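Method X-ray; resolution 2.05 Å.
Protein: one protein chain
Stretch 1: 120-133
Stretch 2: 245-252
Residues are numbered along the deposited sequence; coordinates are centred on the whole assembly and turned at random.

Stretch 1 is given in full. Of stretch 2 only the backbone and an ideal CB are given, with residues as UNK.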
# COMPACT_ATOMS: atom_id res chain seq x y z
N ALA A 120 6.76 -11.60 -2.79
CA ALA A 120 6.76 -11.96 -4.20
C ALA A 120 7.01 -10.74 -5.09
O ALA A 120 7.93 -10.73 -5.90
CB ALA A 120 5.44 -12.61 -4.56
N TYR A 121 6.18 -9.71 -4.92
CA TYR A 121 6.32 -8.50 -5.72
C TYR A 121 7.63 -7.76 -5.48
O TYR A 121 8.18 -7.18 -6.41
CB TYR A 121 5.13 -7.58 -5.47
CG TYR A 121 3.85 -8.15 -6.00
CD1 TYR A 121 3.65 -8.31 -7.37
CD2 TYR A 121 2.84 -8.56 -5.15
CE1 TYR A 121 2.47 -8.87 -7.87
CE2 TYR A 121 1.66 -9.13 -5.63
CZ TYR A 121 1.48 -9.27 -6.99
OH TYR A 121 0.31 -9.82 -7.46
N GLY A 122 8.13 -7.79 -4.25
CA GLY A 122 9.38 -7.12 -3.96
C GLY A 122 10.49 -7.81 -4.73
O GLY A 122 11.41 -7.17 -5.26
N GLU A 123 10.41 -9.13 -4.78
CA GLU A 123 11.39 -9.93 -5.50
C GLU A 123 11.19 -9.69 -6.99
O GLU A 123 12.14 -9.77 -7.76
CB GLU A 123 11.22 -11.41 -5.17
CG GLU A 123 11.93 -12.35 -6.13
CD GLU A 123 12.20 -13.72 -5.53
OE1 GLU A 123 11.28 -14.29 -4.90
OE2 GLU A 123 13.33 -14.23 -5.71
N GLU A 124 9.96 -9.38 -7.38
CA GLU A 124 9.66 -9.14 -8.79
C GLU A 124 10.31 -7.86 -9.31
O GLU A 124 10.96 -7.88 -10.36
CB GLU A 124 8.15 -9.05 -9.01
CG GLU A 124 7.59 -10.20 -9.83
CD GLU A 124 6.48 -9.77 -10.77
OE1 GLU A 124 5.47 -9.20 -10.31
OE2 GLU A 124 6.60 -10.01 -11.99
N THR A 125 10.13 -6.76 -8.58
CA THR A 125 10.70 -5.47 -8.99
C THR A 125 12.22 -5.51 -8.89
O THR A 125 12.93 -4.91 -9.70
CB THR A 125 10.14 -4.30 -8.13
OG1 THR A 125 10.63 -4.41 -6.79
CG2 THR A 125 8.63 -4.32 -8.12
N ALA A 126 12.72 -6.22 -7.89
CA ALA A 126 14.16 -6.35 -7.68
C ALA A 126 14.78 -7.17 -8.80
O ALA A 126 15.89 -6.89 -9.25
CB ALA A 126 14.43 -7.01 -6.34
N THR A 127 14.07 -8.21 -9.24
CA THR A 127 14.59 -9.06 -10.30
C THR A 127 14.66 -8.27 -11.61
O THR A 127 15.63 -8.39 -12.35
CB THR A 127 13.70 -10.30 -10.51
OG1 THR A 127 13.87 -11.17 -9.38
CG2 THR A 127 14.09 -11.04 -11.78
N GLN A 128 13.64 -7.47 -11.87
CA GLN A 128 13.61 -6.66 -13.08
C GLN A 128 14.73 -5.63 -13.04
O GLN A 128 15.37 -5.37 -14.06
CB GLN A 128 12.27 -5.93 -13.21
CG GLN A 128 12.22 -4.96 -14.38
CD GLN A 128 12.33 -5.67 -15.73
OE1 GLN A 128 11.40 -6.34 -16.18
NE2 GLN A 128 13.49 -5.52 -16.38
N LEU A 129 14.96 -5.06 -11.87
CA LEU A 129 16.01 -4.07 -11.68
C LEU A 129 17.39 -4.67 -11.95
O LEU A 129 18.22 -4.08 -12.65
CB LEU A 129 15.96 -3.51 -10.26
CG LEU A 129 17.08 -2.56 -9.87
CD1 LEU A 129 16.95 -1.25 -10.65
CD2 LEU A 129 17.04 -2.28 -8.37
N PHE A 130 17.64 -5.86 -11.41
CA PHE A 130 18.93 -6.50 -11.60
C PHE A 130 19.14 -6.92 -13.05
O PHE A 130 20.27 -6.95 -13.52
CB PHE A 130 19.07 -7.71 -10.68
CG PHE A 130 18.92 -7.39 -9.22
CD1 PHE A 130 19.23 -6.11 -8.73
CD2 PHE A 130 18.49 -8.37 -8.32
CE1 PHE A 130 19.10 -5.82 -7.36
CE2 PHE A 130 18.36 -8.08 -6.96
CZ PHE A 130 18.67 -6.81 -6.48
N LYS A 131 18.06 -7.25 -13.75
CA LYS A 131 18.21 -7.63 -15.15
C LYS A 131 18.71 -6.39 -15.88
O LYS A 131 19.66 -6.45 -16.66
CB LYS A 131 16.87 -8.06 -15.76
CG LYS A 131 16.20 -9.26 -15.10
CD LYS A 131 17.13 -10.46 -15.03
CE LYS A 131 16.36 -11.75 -14.72
NZ LYS A 131 15.55 -12.18 -15.89
N SER A 132 18.06 -5.26 -15.61
CA SER A 132 18.43 -4.00 -16.25
C SER A 132 19.89 -3.67 -16.04
O SER A 132 20.51 -3.02 -16.88
CB SER A 132 17.58 -2.86 -15.71
OG SER A 132 16.23 -3.00 -16.11
N MSE A 133 20.44 -4.09 -14.91
CA MSE A 133 21.84 -3.82 -14.57
C MSE A 133 22.79 -4.85 -15.19
O MSE A 133 24.01 -4.76 -15.00
CB MSE A 133 22.02 -3.83 -13.05
CG MSE A 133 21.31 -2.71 -12.30
SE MSE A 133 21.23 -3.07 -10.52
CE MSE A 133 20.04 -2.05 -10.04
N UNK A 245 11.81 5.31 -14.32
CA UNK A 245 11.48 4.26 -13.37
C UNK A 245 11.34 3.03 -14.25
O UNK A 245 10.61 3.07 -15.24
CB UNK A 245 10.22 4.56 -12.55
N UNK A 246 12.05 1.95 -13.93
CA UNK A 246 11.95 0.76 -14.78
C UNK A 246 10.78 -0.16 -14.46
O UNK A 246 10.37 -0.96 -15.30
CB UNK A 246 13.25 -0.04 -14.67
N UNK A 247 10.23 -0.05 -13.25
CA UNK A 247 9.11 -0.90 -12.88
C UNK A 247 8.44 -0.48 -11.58
O UNK A 247 9.03 0.20 -10.75
CB UNK A 247 9.58 -2.35 -12.76
N UNK A 248 7.19 -0.91 -11.43
CA UNK A 248 6.40 -0.65 -10.23
C UNK A 248 5.34 -1.75 -10.14
O UNK A 248 5.30 -2.66 -10.98
CB UNK A 248 5.76 0.74 -10.26
N UNK A 249 4.50 -1.68 -9.12
CA UNK A 249 3.44 -2.67 -8.96
C UNK A 249 2.17 -1.93 -8.57
O UNK A 249 2.16 -1.17 -7.61
CB UNK A 249 3.81 -3.73 -7.92
N UNK A 250 1.11 -2.14 -9.34
CA UNK A 250 -0.15 -1.47 -9.08
C UNK A 250 -1.07 -2.24 -8.14
O UNK A 250 -1.55 -3.33 -8.48
CB UNK A 250 -0.87 -1.22 -10.40
N UNK A 251 -1.30 -1.66 -6.96
CA UNK A 251 -2.16 -2.25 -5.93
C UNK A 251 -3.57 -1.74 -6.15
O UNK A 251 -4.53 -2.26 -5.59
CB UNK A 251 -1.67 -1.91 -4.52
N UNK A 252 -3.69 -0.70 -6.96
CA UNK A 252 -4.97 -0.09 -7.25
C UNK A 252 -5.56 0.47 -5.96
O UNK A 252 -6.54 -0.05 -5.42
CB UNK A 252 -5.92 -1.10 -7.90

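Stretch 1 is a regular helix as far as Ser-132, and stretch 2 runs beside it in the opposite sense, so that position 246 lies near Leu-129, 247 near Thr-125 and 249 near Tyr-121. No hydrogen bond joins the two, and the fit rests on packing.

Position 245 has extended backbone angles, and its ideal CB finds nothing of the helix within 5.5 Å. Stretch 1 sets no preference here; the residue is Leu-245, which makes no contact with the helix.

At position 246 the CA-to-CB bond points toward the helix, and the ideal CB lies 4.4 Å from OG of Ser-132 and 5.0 Å from CG of Gln-128, with CD1 of Leu-129 a little farther off, 5.6 Å from the same CB. There is room for a side chain of moderate size: valine, isoleucine, leucine or threonine would all suit, since the neighbours are partly apolar and OG of Ser-132 already donates to O of Gln-128 (3.2 Å). The deposited residue is Val-246. Its CG2 comes 4.4 Å from CD1 of Leu-129, and its CG1 lies 4.3 Å from OG of Ser-132, so that this compact side chain lies against both helix residues.

Position 247 also points toward the helix, but here the backbones are closest, with CA 6.2 Å from CA of Thr-125. The ideal CB is already 4.0 Å from CG of Gln-128 and 5.0 Å from CA of Thr-125. A small residue is favoured, alanine or perhaps serine. It is Ala-247, whose CB packs 4.1 Å from CG of Gln-128, the methyl alone spanning the narrow gap.

At position 248 the strand is extended and CB points away, so the helix cannot choose among side chains. Ser-248 is found, its hydroxyl bonded elsewhere in the structure.

Position 249 turns toward the helix again, in the alternation expected of a strand. Its ideal CB is 4.6 Å from CD1 of Tyr-121 and 4.9 Å from CG2 of Thr-125, an apolar setting between a ring and a methyl. A branched aliphatic residue is well suited, with valine or isoleucine also at home in extended backbone. Val-249 places CG2 3.5 Å from CG2 of Thr-125, while CG1 approaches CD1 of Tyr-121 at 3.7 Å and makes an off-centre CH-pi contact, 4.1 Å from the ring centroid.

Position 250 is out of reach of the helix, which therefore leaves the choice open. Asp-250 serves its own chain: OD1 accepts a hydrogen bond from the backbone N of position 252 at 3.0 Å.

At position 251 CB points sideways, with no helix atom within 5.5 Å, so only a long side chain could come back to Tyr-121; a large aromatic or a long aliphatic one would serve. Trp-251 does so, bringing CZ3 to 3.6 Å from CD2 of Tyr-121. The edge of the indole meets the tyrosine face in an offset edge-to-face pair, with planes at 81°.

Position 252 has positive phi, which favours glycine, asparagine or aspartate. Asp-252 caps the helix that follows.

Stretch 2 245-252: LVASVDWD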
# COMPACT_ATOMS: atom_id res chain seq x y z
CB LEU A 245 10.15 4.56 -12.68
CG LEU A 245 9.75 3.67 -11.50
CD1 LEU A 245 10.65 3.96 -10.30
CD2 LEU A 245 8.31 3.92 -11.13
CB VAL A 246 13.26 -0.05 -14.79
CG1 VAL A 246 14.40 0.83 -15.27
CG2 VAL A 246 13.56 -0.58 -13.42
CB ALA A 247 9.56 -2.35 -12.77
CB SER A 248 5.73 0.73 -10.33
OG SER A 248 5.01 1.03 -9.15
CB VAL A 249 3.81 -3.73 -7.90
CG1 VAL A 249 2.73 -4.80 -7.83
CG2 VAL A 249 5.16 -4.37 -8.24
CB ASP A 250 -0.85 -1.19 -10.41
CG ASP A 250 -1.94 -0.15 -10.29
OD1 ASP A 250 -2.09 0.44 -9.20
OD2 ASP A 250 -2.64 0.08 -11.29
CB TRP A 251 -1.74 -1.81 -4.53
CG TRP A 251 -0.26 -1.87 -4.19
CD1 TRP A 251 0.49 -0.86 -3.67
CD2 TRP A 251 0.59 -3.03 -4.24
NE1 TRP A 251 1.76 -1.31 -3.38
CE2 TRP A 251 1.85 -2.64 -3.72
CE3 TRP A 251 0.43 -4.35 -4.67
CZ2 TRP A 251 2.93 -3.52 -3.61
CZ3 TRP A 251 1.50 -5.23 -4.56
CH2 TRP A 251 2.74 -4.81 -4.04
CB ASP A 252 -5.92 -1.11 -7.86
CG ASP A 252 -7.01 -0.46 -8.68
OD1 ASP A 252 -7.25 0.75 -8.48
OD2 ASP A 252 -7.62 -1.17 -9.51
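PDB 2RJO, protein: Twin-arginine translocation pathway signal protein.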